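Side-chain contacts in ABC transporter substrate-binding protein (Rhizobium radiobacter, PDB 6TFX), which binds a mannityl-opine in the cleft between its lobes and probably delivers it to an ABC importer as the extracytoplasmic solute-binding component: residues P340-L345 and I381-A386; L345-Q350 and L360-V365; V242-P247 and E286-A291; M8-E13 and G462-K467. All coordinates share one frame; numbering follows the deposited sequence. Where two conformers were deposited one is given.

Contact 1 of 4, residues P340-L345 and I381-A386; sequences PGLESL and IVLYGA. With N72 ((2~{R})-2-[[(3~{R},4~{R},5~{S})-3,4,5,6-tetrakis(oxidanyl)-2-oxidanylidene-hexyl]amino]pentanedioic acid), chain C.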
loop_
_atom_site.group_PDB
_atom_site.type_symbol
_atom_site.label_atom_id
_atom_site.label_comp_id
_atom_site.label_asym_id
_atom_site.label_seq_id
_atom_site.Cartn_x
_atom_site.Cartn_y
_atom_site.Cartn_z
ATOM N N PRO A 340 -14.004 -6.349 2.207
ATOM C CA PRO A 340 -14.466 -7.283 3.256
ATOM C C PRO A 340 -13.577 -7.446 4.479
ATOM O O PRO A 340 -14.114 -7.590 5.593
ATOM C CB PRO A 340 -14.663 -8.606 2.516
ATOM C CG PRO A 340 -14.935 -8.191 1.094
ATOM C CD PRO A 340 -14.087 -6.962 0.860
ATOM N N GLY A 341 -12.257 -7.394 4.287
ATOM C CA GLY A 341 -11.318 -7.514 5.401
ATOM C C GLY A 341 -11.386 -6.329 6.356
ATOM O O GLY A 341 -11.349 -6.516 7.579
ATOM N N LEU A 342 -11.538 -5.103 5.804
ATOM C CA LEU A 342 -11.671 -3.897 6.632
ATOM C C LEU A 342 -13.063 -3.844 7.268
ATOM O O LEU A 342 -13.225 -3.383 8.408
ATOM C CB LEU A 342 -11.465 -2.610 5.807
ATOM C CG LEU A 342 -10.021 -2.267 5.516
ATOM C CD1 LEU A 342 -9.934 -1.117 4.521
ATOM C CD2 LEU A 342 -9.235 -1.943 6.807
ATOM N N GLU A 343 -14.078 -4.281 6.524
ATOM C CA GLU A 343 -15.427 -4.280 7.063
ATOM C C GLU A 343 -15.505 -5.263 8.259
ATOM O O GLU A 343 -16.031 -4.897 9.311
ATOM C CB GLU A 343 -16.425 -4.656 5.965
ATOM C CG GLU A 343 -17.854 -4.742 6.471
ATOM C CD GLU A 343 -18.844 -4.830 5.328
ATOM O OE1 GLU A 343 -18.931 -5.921 4.718
ATOM O OE2 GLU A 343 -19.507 -3.808 5.025
ATOM N N SER A 344 -14.959 -6.489 8.104
ATOM C CA SER A 344 -14.999 -7.457 9.201
ATOM C C SER A 344 -14.153 -6.961 10.381
ATOM O O SER A 344 -14.593 -7.074 11.521
ATOM C CB SER A 344 -14.551 -8.839 8.730
ATOM O OG SER A 344 -13.227 -8.781 8.241
ATOM N N LEU A 345 -12.991 -6.331 10.107
ATOM C CA LEU A 345 -12.175 -5.777 11.199
ATOM C C LEU A 345 -12.960 -4.680 11.955
ATOM O O LEU A 345 -12.975 -4.669 13.189
ATOM C CB LEU A 345 -10.850 -5.214 10.665
ATOM C CG LEU A 345 -9.871 -4.688 11.739
ATOM C CD1 LEU A 345 -9.551 -5.747 12.821
ATOM C CD2 LEU A 345 -8.591 -4.271 11.098
ATOM N N ILE A 381 -12.861 9.073 12.933
ATOM C CA ILE A 381 -11.882 8.021 13.168
ATOM C C ILE A 381 -11.789 7.295 11.845
ATOM O O ILE A 381 -12.800 7.102 11.194
ATOM C CB ILE A 381 -12.321 7.049 14.290
ATOM C CG1 ILE A 381 -12.537 7.804 15.625
ATOM C CG2 ILE A 381 -11.245 5.931 14.476
ATOM C CD1 ILE A 381 -13.288 6.876 16.732
ATOM N N VAL A 382 -10.586 6.885 11.459
ATOM C CA VAL A 382 -10.369 6.185 10.194
ATOM C C VAL A 382 -9.650 4.879 10.464
ATOM O O VAL A 382 -8.540 4.901 11.002
ATOM C CB VAL A 382 -9.538 7.087 9.216
ATOM C CG1 VAL A 382 -9.166 6.316 7.945
ATOM C CG2 VAL A 382 -10.289 8.385 8.861
ATOM N N LEU A 383 -10.263 3.750 10.095
ATOM C CA LEU A 383 -9.613 2.440 10.232
ATOM C C LEU A 383 -8.918 2.227 8.862
ATOM O O LEU A 383 -9.598 1.955 7.853
ATOM C CB LEU A 383 -10.672 1.344 10.513
ATOM C CG LEU A 383 -10.122 -0.091 10.463
ATOM C CD1 LEU A 383 -9.064 -0.301 11.528
ATOM C CD2 LEU A 383 -11.258 -1.099 10.588
ATOM N N TYR A 384 -7.589 2.350 8.834
ATOM C CA TYR A 384 -6.822 2.279 7.590
ATOM C C TYR A 384 -5.775 1.171 7.773
ATOM O O TYR A 384 -5.173 1.047 8.850
ATOM C CB TYR A 384 -6.091 3.618 7.392
ATOM C CG TYR A 384 -5.688 3.902 5.961
ATOM C CD1 TYR A 384 -6.582 4.502 5.069
ATOM C CD2 TYR A 384 -4.412 3.572 5.496
ATOM C CE1 TYR A 384 -6.208 4.782 3.755
ATOM C CE2 TYR A 384 -4.035 3.830 4.178
ATOM C CZ TYR A 384 -4.952 4.401 3.301
ATOM O OH TYR A 384 -4.594 4.734 2.020
ATOM N N GLY A 385 -5.529 0.408 6.715
ATOM C CA GLY A 385 -4.537 -0.663 6.786
ATOM C C GLY A 385 -3.574 -0.540 5.627
ATOM O O GLY A 385 -4.004 -0.534 4.468
ATOM N N ALA A 386 -2.275 -0.435 5.913
ATOM C CA ALA A 386 -1.306 -0.269 4.818
ATOM C C ALA A 386 0.092 -0.593 5.292
ATOM O O ALA A 386 0.359 -0.619 6.498
ATOM C CB ALA A 386 -1.310 1.180 4.340
HETATM O OAB N72 C . -8.356 -6.956 7.569
HETATM C CAF N72 C . -7.598 -5.775 7.241
HETATM C CAG N72 C . -7.702 -5.249 5.770
HETATM O OAC N72 C . -8.239 -6.182 4.888
HETATM C CAH N72 C . -6.446 -4.473 5.370
HETATM O OAM N72 C . -5.281 -4.546 6.100
HETATM C CAI N72 C . -5.660 -4.363 4.079
HETATM O OAD N72 C . -5.732 -5.567 3.347
HETATM C CAJ N72 C . -5.934 -3.070 3.351
HETATM O OAE N72 C . -6.335 -2.085 4.023
HETATM C CAK N72 C . -5.777 -2.993 1.806
HETATM N N N72 C . -4.654 -2.164 1.436
HETATM C CA N72 C . -4.815 -0.948 0.733
HETATM C C N72 C . -6.193 -0.357 0.624
HETATM O O N72 C . -6.847 0.496 1.345
HETATM C CB N72 C . -3.698 0.024 1.122
HETATM C CG N72 C . -3.912 1.528 0.946
HETATM C CD N72 C . -2.614 2.302 0.702
HETATM O OE1 N72 C . -1.618 1.769 0.115
HETATM O OE2 N72 C . -2.553 3.493 1.079
HETATM O OXT N72 C . -6.607 -0.851 -0.441
#
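L342 turns one side chain to two uses: its CD2 lies 4.2 Å from L383 CG and 3.8 Å from CAG of the bound opine, so the same methyl touches both the strand and the ligand. With CG beside the backbone N and anti to the carbonyl carbon (chi1 -79°), the isobutyl group leans over the sugar part, and CD1 sits by the ligand ketone oxygen. L383 rises from the strand toward the helix and sets CD2 3.7 Å from the carbonyl O of L342. The same methyl meets L345 CG at 4.0 Å, the two leucines slanting past each other. The next strand residue, Y384, leaves in the other direction, away from the helix. Its OH donates to OE2 of the opine at 2.6 Å, the carboxylate oxygen lying in the ring plane at its edge, and R375 is a second partner of that hydroxyl. At the helix, OAB of the opine lies 3.0 Å from G341 O, a weak bond at best. N251, H367 and R284 bond further ligand atoms. G341, L342, Y384 and G385 thus help to line the opine pocket, consistent with the interlobe cleft of periplasmic binding proteins.

Contact 2 of 4, residues L345-Q350 and L360-V365; sequences LAQLIQ and LNLQPV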
loop_
_atom_site.group_PDB
_atom_site.type_symbol
_atom_site.label_atom_id
_atom_site.label_comp_id
_atom_site.label_asym_id
_atom_site.label_seq_id
_atom_site.Cartn_x
_atom_site.Cartn_y
_atom_site.Cartn_z
ATOM N N LEU A 345 -12.991 -6.331 10.107
ATOM C CA LEU A 345 -12.175 -5.777 11.199
ATOM C C LEU A 345 -12.960 -4.680 11.955
ATOM O O LEU A 345 -12.975 -4.669 13.189
ATOM C CB LEU A 345 -10.850 -5.214 10.665
ATOM C CG LEU A 345 -9.871 -4.688 11.739
ATOM C CD1 LEU A 345 -9.551 -5.747 12.821
ATOM C CD2 LEU A 345 -8.591 -4.271 11.098
ATOM N N ALA A 346 -13.641 -3.777 11.215
ATOM C CA ALA A 346 -14.421 -2.712 11.868
ATOM C C ALA A 346 -15.536 -3.328 12.743
ATOM O O ALA A 346 -15.822 -2.827 13.831
ATOM C CB ALA A 346 -15.022 -1.780 10.813
ATOM N N GLN A 347 -16.138 -4.434 12.273
ATOM C CA GLN A 347 -17.178 -5.123 13.052
ATOM C C GLN A 347 -16.590 -5.744 14.323
ATOM O O GLN A 347 -17.245 -5.744 15.366
ATOM C CB GLN A 347 -17.880 -6.187 12.211
ATOM C CG GLN A 347 -18.834 -5.536 11.205
ATOM C CD GLN A 347 -19.222 -6.444 10.076
ATOM O OE1 GLN A 347 -18.786 -7.598 9.988
ATOM N NE2 GLN A 347 -20.029 -5.928 9.166
ATOM N N LEU A 348 -15.356 -6.265 14.252
ATOM C CA LEU A 348 -14.710 -6.827 15.461
ATOM C C LEU A 348 -14.451 -5.723 16.481
ATOM O O LEU A 348 -14.715 -5.912 17.677
ATOM C CB LEU A 348 -13.394 -7.509 15.115
ATOM C CG LEU A 348 -13.513 -8.809 14.290
ATOM C CD1 LEU A 348 -12.135 -9.330 13.955
ATOM C CD2 LEU A 348 -14.296 -9.910 15.053
ATOM N N ILE A 349 -13.927 -4.567 16.017
ATOM C CA ILE A 349 -13.652 -3.401 16.880
ATOM C C ILE A 349 -14.978 -2.889 17.490
ATOM O O ILE A 349 -15.023 -2.591 18.693
ATOM C CB ILE A 349 -12.937 -2.272 16.099
ATOM C CG1 ILE A 349 -11.604 -2.755 15.479
ATOM C CG2 ILE A 349 -12.748 -1.008 16.967
ATOM C CD1 ILE A 349 -11.167 -1.871 14.364
ATOM N N GLN A 350 -16.047 -2.777 16.660
ATOM C CA GLN A 350 -17.354 -2.324 17.119
ATOM C C GLN A 350 -17.814 -3.173 18.325
ATOM O O GLN A 350 -18.201 -2.616 19.350
ATOM C CB GLN A 350 -18.361 -2.436 15.981
ATOM C CG GLN A 350 -19.786 -2.095 16.380
ATOM C CD GLN A 350 -20.672 -2.248 15.173
ATOM O OE1 GLN A 350 -20.763 -3.343 14.579
ATOM N NE2 GLN A 350 -21.303 -1.159 14.743
ATOM N N LEU A 360 -20.123 2.263 18.536
ATOM C CA LEU A 360 -19.641 2.635 17.219
ATOM C C LEU A 360 -20.707 2.320 16.177
ATOM O O LEU A 360 -21.274 1.224 16.175
ATOM C CB LEU A 360 -18.338 1.834 16.973
ATOM C CG LEU A 360 -17.526 2.110 15.749
ATOM C CD1 LEU A 360 -17.179 3.599 15.624
ATOM C CD2 LEU A 360 -16.272 1.245 15.772
ATOM N N ASN A 361 -21.059 3.317 15.366
ATOM C CA ASN A 361 -22.000 3.160 14.262
ATOM C C ASN A 361 -21.125 3.172 12.997
ATOM O O ASN A 361 -20.325 4.089 12.797
ATOM C CB ASN A 361 -22.998 4.331 14.227
ATOM C CG ASN A 361 -23.858 4.389 12.980
ATOM O OD1 ASN A 361 -23.951 5.431 12.299
ATOM N ND2 ASN A 361 -24.501 3.287 12.648
ATOM N N LEU A 362 -21.252 2.136 12.169
ATOM C CA LEU A 362 -20.440 2.015 10.972
ATOM C C LEU A 362 -21.262 2.386 9.755
ATOM O O LEU A 362 -22.327 1.777 9.522
ATOM C CB LEU A 362 -19.912 0.579 10.844
ATOM C CG LEU A 362 -19.071 0.087 12.031
ATOM C CD1 LEU A 362 -18.723 -1.376 11.866
ATOM C CD2 LEU A 362 -17.806 0.910 12.181
ATOM N N GLN A 363 -20.825 3.432 9.020
ATOM C CA GLN A 363 -21.533 3.849 7.808
ATOM C C GLN A 363 -20.741 3.253 6.641
ATOM O O GLN A 363 -19.645 3.737 6.348
ATOM C CB GLN A 363 -21.683 5.389 7.727
ATOM C CG GLN A 363 -22.276 5.902 6.388
ATOM C CD GLN A 363 -23.675 5.408 6.052
ATOM O OE1 GLN A 363 -24.536 5.267 6.916
ATOM N NE2 GLN A 363 -23.943 5.147 4.771
ATOM N N PRO A 364 -21.237 2.145 6.033
ATOM C CA PRO A 364 -20.464 1.447 4.985
ATOM C C PRO A 364 -20.406 2.191 3.666
ATOM O O PRO A 364 -21.410 2.747 3.196
ATOM C CB PRO A 364 -21.184 0.094 4.829
ATOM C CG PRO A 364 -22.162 0.016 5.960
ATOM C CD PRO A 364 -22.511 1.441 6.295
ATOM N N VAL A 365 -19.211 2.238 3.083
ATOM C CA VAL A 365 -19.008 2.911 1.803
ATOM C C VAL A 365 -18.085 2.035 0.929
ATOM O O VAL A 365 -17.100 1.474 1.453
ATOM C CB VAL A 365 -18.425 4.351 2.014
ATOM C CG1 VAL A 365 -18.052 4.998 0.691
ATOM C CG2 VAL A 365 -19.417 5.258 2.747
HETATM O O HOH W 1 -19.612 -0.345 19.748
HETATM O O HOH W 2 -23.021 -0.225 12.609
#
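Q350 reaches from the helix toward the strand with its chain extended beyond CG, which stands anti to the backbone N (chi1 175°), and this carries the amide to the backbone of L360. NE2 donates to L360 O over 2.8 Å in a nearly straight bond (172°). The oxygen lies in the plane of the glutamine amide, whereas the donor stands above the carbonyl plane and does not follow a lone pair. L362 slants across the same amide, its CG 3.7 Å from NE2 and its CD1 beside OE1. The same CD1 also packs on A346 CB at 3.9 Å. L360 CD2 lies against the backbone of Q350, 4.0 Å from its CA. Two waters complete the seam. One donates to Q350 O and accepts from L360 N; the other accepts from both NE2 and L362 N. Helix and strand run almost antiparallel (163°), as expected for the return leg of the beta-alpha-beta unit 330-337, 340-353, 358-365. While N361 pairs with V332 and M334 of the neighbouring strand, L360 O, L360 N and L362 N find their polar partners here in the glutamine amide and the two waters.

Contact 3 of 4, residues V242-P247 and E286-A291; sequences VDTIEP and ERVNRA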
loop_
_atom_site.group_PDB
_atom_site.type_symbol
_atom_site.label_atom_id
_atom_site.label_comp_id
_atom_site.label_asym_id
_atom_site.label_seq_id
_atom_site.Cartn_x
_atom_site.Cartn_y
_atom_site.Cartn_z
ATOM N N VAL A 242 -1.977 -21.923 -0.846
ATOM C CA VAL A 242 -2.272 -20.605 -0.313
ATOM C C VAL A 242 -0.942 -19.877 -0.131
ATOM O O VAL A 242 -0.027 -20.405 0.511
ATOM C CB VAL A 242 -3.141 -20.596 0.972
ATOM C CG1 VAL A 242 -3.320 -19.167 1.494
ATOM C CG2 VAL A 242 -4.505 -21.229 0.715
ATOM N N ASP A 243 -0.827 -18.695 -0.741
ATOM C CA ASP A 243 0.361 -17.860 -0.607
ATOM C C ASP A 243 0.053 -16.777 0.418
ATOM O O ASP A 243 -0.985 -16.117 0.301
ATOM C CB ASP A 243 0.716 -17.194 -1.948
ATOM C CG ASP A 243 1.280 -18.166 -2.974
ATOM O OD1 ASP A 243 2.203 -18.957 -2.612
ATOM O OD2 ASP A 243 0.800 -18.155 -4.122
ATOM N N THR A 244 0.938 -16.607 1.428
ATOM C CA THR A 244 0.818 -15.517 2.414
ATOM C C THR A 244 1.941 -14.588 2.007
ATOM O O THR A 244 3.101 -15.021 1.944
ATOM C CB THR A 244 0.862 -16.024 3.861
ATOM O OG1 THR A 244 2.095 -16.707 4.074
ATOM C CG2 THR A 244 -0.333 -16.921 4.194
ATOM N N ILE A 245 1.594 -13.343 1.642
ATOM C CA ILE A 245 2.494 -12.401 0.970
ATOM C C ILE A 245 2.902 -11.228 1.834
ATOM O O ILE A 245 2.043 -10.507 2.360
ATOM C CB ILE A 245 1.839 -11.904 -0.370
ATOM C CG1 ILE A 245 1.139 -13.061 -1.143
ATOM C CG2 ILE A 245 2.846 -11.144 -1.265
ATOM C CD1 ILE A 245 0.328 -12.664 -2.370
ATOM N N GLU A 246 4.215 -11.012 1.942
ATOM C CA GLU A 246 4.727 -9.823 2.618
ATOM C C GLU A 246 4.592 -8.616 1.659
ATOM O O GLU A 246 4.498 -8.797 0.441
ATOM C CB GLU A 246 6.206 -10.023 2.950
ATOM C CG GLU A 246 6.415 -11.007 4.086
ATOM C CD GLU A 246 7.855 -11.394 4.361
ATOM O OE1 GLU A 246 8.754 -10.537 4.197
ATOM O OE2 GLU A 246 8.078 -12.558 4.762
ATOM N N PRO A 247 4.606 -7.367 2.164
ATOM C CA PRO A 247 4.717 -7.016 3.581
ATOM C C PRO A 247 3.354 -7.114 4.281
ATOM O O PRO A 247 2.283 -7.035 3.654
ATOM C CB PRO A 247 5.200 -5.558 3.538
ATOM C CG PRO A 247 4.669 -5.001 2.268
ATOM C CD PRO A 247 4.556 -6.170 1.298
ATOM N N GLU A 286 -2.669 -16.619 13.933
ATOM C CA GLU A 286 -1.302 -16.109 14.087
ATOM C C GLU A 286 -0.362 -16.336 12.899
ATOM O O GLU A 286 0.697 -15.706 12.864
ATOM C CB GLU A 286 -0.659 -16.647 15.381
ATOM C CG GLU A 286 -0.775 -15.673 16.541
ATOM C CD GLU A 286 -1.825 -15.963 17.599
ATOM O OE1 GLU A 286 -2.730 -16.795 17.355
ATOM O OE2 GLU A 286 -1.741 -15.340 18.682
ATOM N N ARG A 287 -0.733 -17.172 11.918
ATOM C CA ARG A 287 0.112 -17.361 10.725
ATOM C C ARG A 287 0.078 -16.098 9.831
ATOM O O ARG A 287 1.093 -15.696 9.239
ATOM C CB ARG A 287 -0.387 -18.577 9.929
ATOM C CG ARG A 287 0.422 -18.878 8.666
ATOM C CD ARG A 287 -0.169 -20.035 7.882
ATOM N NE ARG A 287 0.414 -20.129 6.544
ATOM C CZ ARG A 287 -0.003 -20.967 5.600
ATOM N NH1 ARG A 287 -1.011 -21.799 5.837
ATOM N NH2 ARG A 287 0.583 -20.979 4.410
ATOM N N VAL A 288 -1.095 -15.466 9.758
ATOM C CA VAL A 288 -1.307 -14.314 8.885
ATOM C C VAL A 288 -1.365 -12.993 9.635
ATOM O O VAL A 288 -0.995 -11.962 9.073
ATOM C CB VAL A 288 -2.631 -14.572 8.103
ATOM C CG1 VAL A 288 -3.170 -13.318 7.418
ATOM C CG2 VAL A 288 -2.457 -15.729 7.121
ATOM N N ASN A 289 -1.818 -13.041 10.904
ATOM C CA ASN A 289 -2.081 -11.829 11.693
ATOM C C ASN A 289 -1.257 -11.727 12.948
ATOM O O ASN A 289 -1.056 -12.719 13.640
ATOM C CB ASN A 289 -3.552 -11.851 12.123
ATOM C CG ASN A 289 -4.485 -12.051 10.961
ATOM O OD1 ASN A 289 -4.886 -11.088 10.317
ATOM N ND2 ASN A 289 -4.820 -13.306 10.648
ATOM N N ARG A 290 -0.848 -10.504 13.291
ATOM C CA ARG A 290 -0.096 -10.301 14.528
ATOM C C ARG A 290 -0.454 -8.960 15.123
ATOM O O ARG A 290 -0.586 -7.985 14.381
ATOM C CB ARG A 290 1.429 -10.331 14.282
ATOM C CG ARG A 290 2.023 -11.692 13.908
ATOM C CD ARG A 290 2.034 -12.706 15.050
ATOM N NE ARG A 290 2.266 -14.063 14.554
ATOM C CZ ARG A 290 3.467 -14.609 14.384
ATOM N NH1 ARG A 290 4.566 -13.923 14.679
ATOM N NH2 ARG A 290 3.580 -15.848 13.923
ATOM N N ALA A 291 -0.592 -8.893 16.452
ATOM C CA ALA A 291 -0.789 -7.594 17.105
ATOM C C ALA A 291 0.558 -6.873 17.020
ATOM O O ALA A 291 1.607 -7.529 17.088
ATOM C CB ALA A 291 -1.174 -7.788 18.560
#
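T244 and V288 bring their backbones to 6.9 Å, CA to CA, where strand 242-245 passes the loop that leads into strand 289-291. Both strands belong to the curled mixed sheet of this solute-binding protein and both pair with strand 454-467: D243 bonds W464 and V288 bonds L461 through their backbones. The chain then turns a corner at E246 and P247, with a cis peptide before the proline. T244 CG2 carries the meeting, with V288 CG2 and the guanidinium end of R287 against it. T244 holds CG2 beside its backbone N and anti to the carbonyl carbon (chi1 59° for OG1), which presents this methyl to V288 CG2 at 3.8 Å. R287 adds its long chain, extended from CG to NE, and crosses T244 at about a right angle, with NE 4.0 Å from the same methyl. The far end of the arginine comes only as near as 4.0 Å between NH2 and V242 O, a loose approach. V242 and R287 both touch L231 of helix 228-235. Within the second segment R290 NE donates to E286 O over 2.8 Å, in the carbonyl plane and on a lone pair, though the oxygen is tilted 20° from the guanidinium plane.

Contact 4 of 4, residues M8-E13 and G462-K467; sequences MGVASE and GTWARK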
loop_
_atom_site.group_PDB
_atom_site.type_symbol
_atom_site.label_atom_id
_atom_site.label_comp_id
_atom_site.label_asym_id
_atom_site.label_seq_id
_atom_site.Cartn_x
_atom_site.Cartn_y
_atom_site.Cartn_z
ATOM N N MET A 8 -8.336 -14.361 -12.518
ATOM C CA MET A 8 -8.140 -14.079 -11.092
ATOM C C MET A 8 -9.284 -13.274 -10.511
ATOM O O MET A 8 -9.778 -12.361 -11.171
ATOM C CB MET A 8 -6.793 -13.427 -10.809
ATOM C CG MET A 8 -6.514 -12.200 -11.603
ATOM S SD MET A 8 -4.767 -11.688 -11.428
ATOM C CE MET A 8 -4.663 -11.376 -9.720
ATOM N N GLY A 9 -9.704 -13.639 -9.301
ATOM C CA GLY A 9 -10.813 -12.984 -8.620
ATOM C C GLY A 9 -10.275 -12.173 -7.466
ATOM O O GLY A 9 -9.521 -12.706 -6.650
ATOM N N VAL A 10 -10.648 -10.884 -7.399
ATOM C CA VAL A 10 -10.120 -9.968 -6.387
ATOM C C VAL A 10 -11.205 -9.308 -5.576
ATOM O O VAL A 10 -12.351 -9.234 -6.015
ATOM C CB VAL A 10 -9.149 -8.922 -6.995
ATOM C CG1 VAL A 10 -8.075 -9.600 -7.868
ATOM C CG2 VAL A 10 -9.905 -7.861 -7.797
ATOM N N ALA A 11 -10.823 -8.809 -4.382
ATOM C CA ALA A 11 -11.739 -8.126 -3.465
ATOM C C ALA A 11 -11.739 -6.647 -3.825
ATOM O O ALA A 11 -11.102 -5.820 -3.167
ATOM C CB ALA A 11 -11.295 -8.326 -2.024
ATOM N N SER A 12 -12.418 -6.334 -4.900
ATOM C CA SER A 12 -12.575 -4.970 -5.405
ATOM C C SER A 12 -13.843 -4.923 -6.217
ATOM O O SER A 12 -14.258 -5.941 -6.780
ATOM C CB SER A 12 -11.397 -4.586 -6.297
ATOM O OG SER A 12 -11.578 -3.280 -6.818
ATOM N N GLU A 13 -14.448 -3.739 -6.299
ATOM C CA GLU A 13 -15.672 -3.528 -7.060
ATOM C C GLU A 13 -15.405 -2.964 -8.444
ATOM O O GLU A 13 -16.227 -3.189 -9.339
ATOM C CB GLU A 13 -16.676 -2.654 -6.278
ATOM C CG GLU A 13 -17.080 -3.291 -4.946
ATOM C CD GLU A 13 -18.269 -2.687 -4.216
ATOM O OE1 GLU A 13 -19.264 -2.348 -4.899
ATOM O OE2 GLU A 13 -18.209 -2.546 -2.968
ATOM N N GLY A 462 -0.727 -10.565 3.068
ATOM C CA GLY A 462 -1.724 -10.728 2.012
ATOM C C GLY A 462 -1.997 -12.216 1.871
ATOM O O GLY A 462 -1.088 -13.020 2.045
ATOM N N THR A 463 -3.238 -12.611 1.610
ATOM C CA THR A 463 -3.578 -14.038 1.499
ATOM C C THR A 463 -4.237 -14.265 0.151
ATOM O O THR A 463 -5.212 -13.595 -0.176
ATOM C CB THR A 463 -4.525 -14.487 2.627
ATOM O OG1 THR A 463 -5.634 -13.593 2.670
ATOM C CG2 THR A 463 -3.847 -14.534 3.982
ATOM N N TRP A 464 -3.700 -15.204 -0.631
ATOM C CA TRP A 464 -4.235 -15.503 -1.962
ATOM C C TRP A 464 -4.134 -16.989 -2.226
ATOM O O TRP A 464 -3.151 -17.608 -1.815
ATOM C CB TRP A 464 -3.421 -14.726 -3.024
ATOM C CG TRP A 464 -3.621 -13.230 -2.983
ATOM C CD1 TRP A 464 -3.105 -12.343 -2.074
ATOM C CD2 TRP A 464 -4.319 -12.447 -3.949
ATOM N NE1 TRP A 464 -3.523 -11.066 -2.370
ATOM C CE2 TRP A 464 -4.245 -11.094 -3.530
ATOM C CE3 TRP A 464 -4.968 -12.748 -5.155
ATOM C CZ2 TRP A 464 -4.802 -10.052 -4.272
ATOM C CZ3 TRP A 464 -5.552 -11.713 -5.873
ATOM C CH2 TRP A 464 -5.455 -10.383 -5.435
ATOM N N ALA A 465 -5.164 -17.571 -2.864
ATOM C CA ALA A 465 -5.145 -19.002 -3.169
ATOM C C ALA A 465 -4.963 -19.190 -4.674
ATOM O O ALA A 465 -5.404 -18.357 -5.465
ATOM C CB ALA A 465 -6.449 -19.649 -2.740
ATOM N N ARG A 466 -4.295 -20.260 -5.057
ATOM C CA ARG A 466 -4.098 -20.570 -6.469
ATOM C C ARG A 466 -4.148 -22.074 -6.618
ATOM O O ARG A 466 -4.020 -22.807 -5.631
ATOM C CB ARG A 466 -2.747 -20.054 -6.983
ATOM C CG ARG A 466 -1.531 -20.712 -6.327
ATOM C CD ARG A 466 -0.264 -20.288 -7.014
ATOM N NE ARG A 466 0.913 -20.556 -6.190
ATOM C CZ ARG A 466 1.666 -21.645 -6.294
ATOM N NH1 ARG A 466 1.353 -22.598 -7.162
ATOM N NH2 ARG A 466 2.726 -21.800 -5.515
ATOM N N LYS A 467 -4.332 -22.528 -7.845
ATOM C CA LYS A 467 -4.286 -23.947 -8.144
ATOM C C LYS A 467 -2.800 -24.310 -8.307
ATOM O O LYS A 467 -2.037 -23.468 -8.796
ATOM C CB LYS A 467 -5.097 -24.232 -9.422
ATOM C CG LYS A 467 -6.615 -23.981 -9.270
ATOM C CD LYS A 467 -7.275 -25.020 -8.361
ATOM C CE LYS A 467 -8.694 -24.647 -8.009
ATOM N NZ LYS A 467 -9.260 -25.576 -7.000
#
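W464 reaches across the mixed sheet toward M8 and V10, spanning the short strand 221-223, which pairs with strand 5-10 on one hand and with 454-467 on the other. The two strands therefore do not pair directly; V10 and W464 lie 9.2 Å apart at their CA atoms, and the indole bridges the interval. Its benzo ring does the touching. V10 CG1 comes up at the ring edge, near the plane, 3.7 Å from CH2 and 3.8 Å from CZ3. M8 approaches CZ3 at a slant, its terminal methyl CE at 4.0 Å. That methyl gets there because CG lies between the backbone N and carbonyl carbon (chi1 54°) and the rotation about CG-SD (chi3 -61°) turns CE back toward the tryptophan. G9 O lies by CZ3 as well, at 4.2 Å. All four residues are buried, and M8 CE and V10 CG1 make the apolar packing on the ring. The tryptophan is also flanked by V221 and Q223 of the intervening strand and by P484 of a loop. On the other segment, M8 packs on I199 and Y201 of strand 198-203 and V10 on Y201, while helix 26-35 covers M8 through Y34 and V10 through S27.

In the fold
Contact 4 opens near the N terminus, at 8-13, and closes at 462-467, so its loop encloses the other three. Within it, contact 3 closes first, joining 242-247 to 286-291; contact 1 then opens at 340-345 and closes at 381-386, with contact 2 nested inside it. No two loops cross. Contacts 1 and 2 share L345 and use successive turns of helix 340-353, one turned to strand 381-386, the other to 358-365; L383 also packs on A346 and I349. Contacts 3 and 4 meet in the mixed sheet, where the I245 N to G462 O distance is 2.7 Å. Contact 1 reaches that sheet too, through strand 381-386, and P340 touches A11 of contact 4.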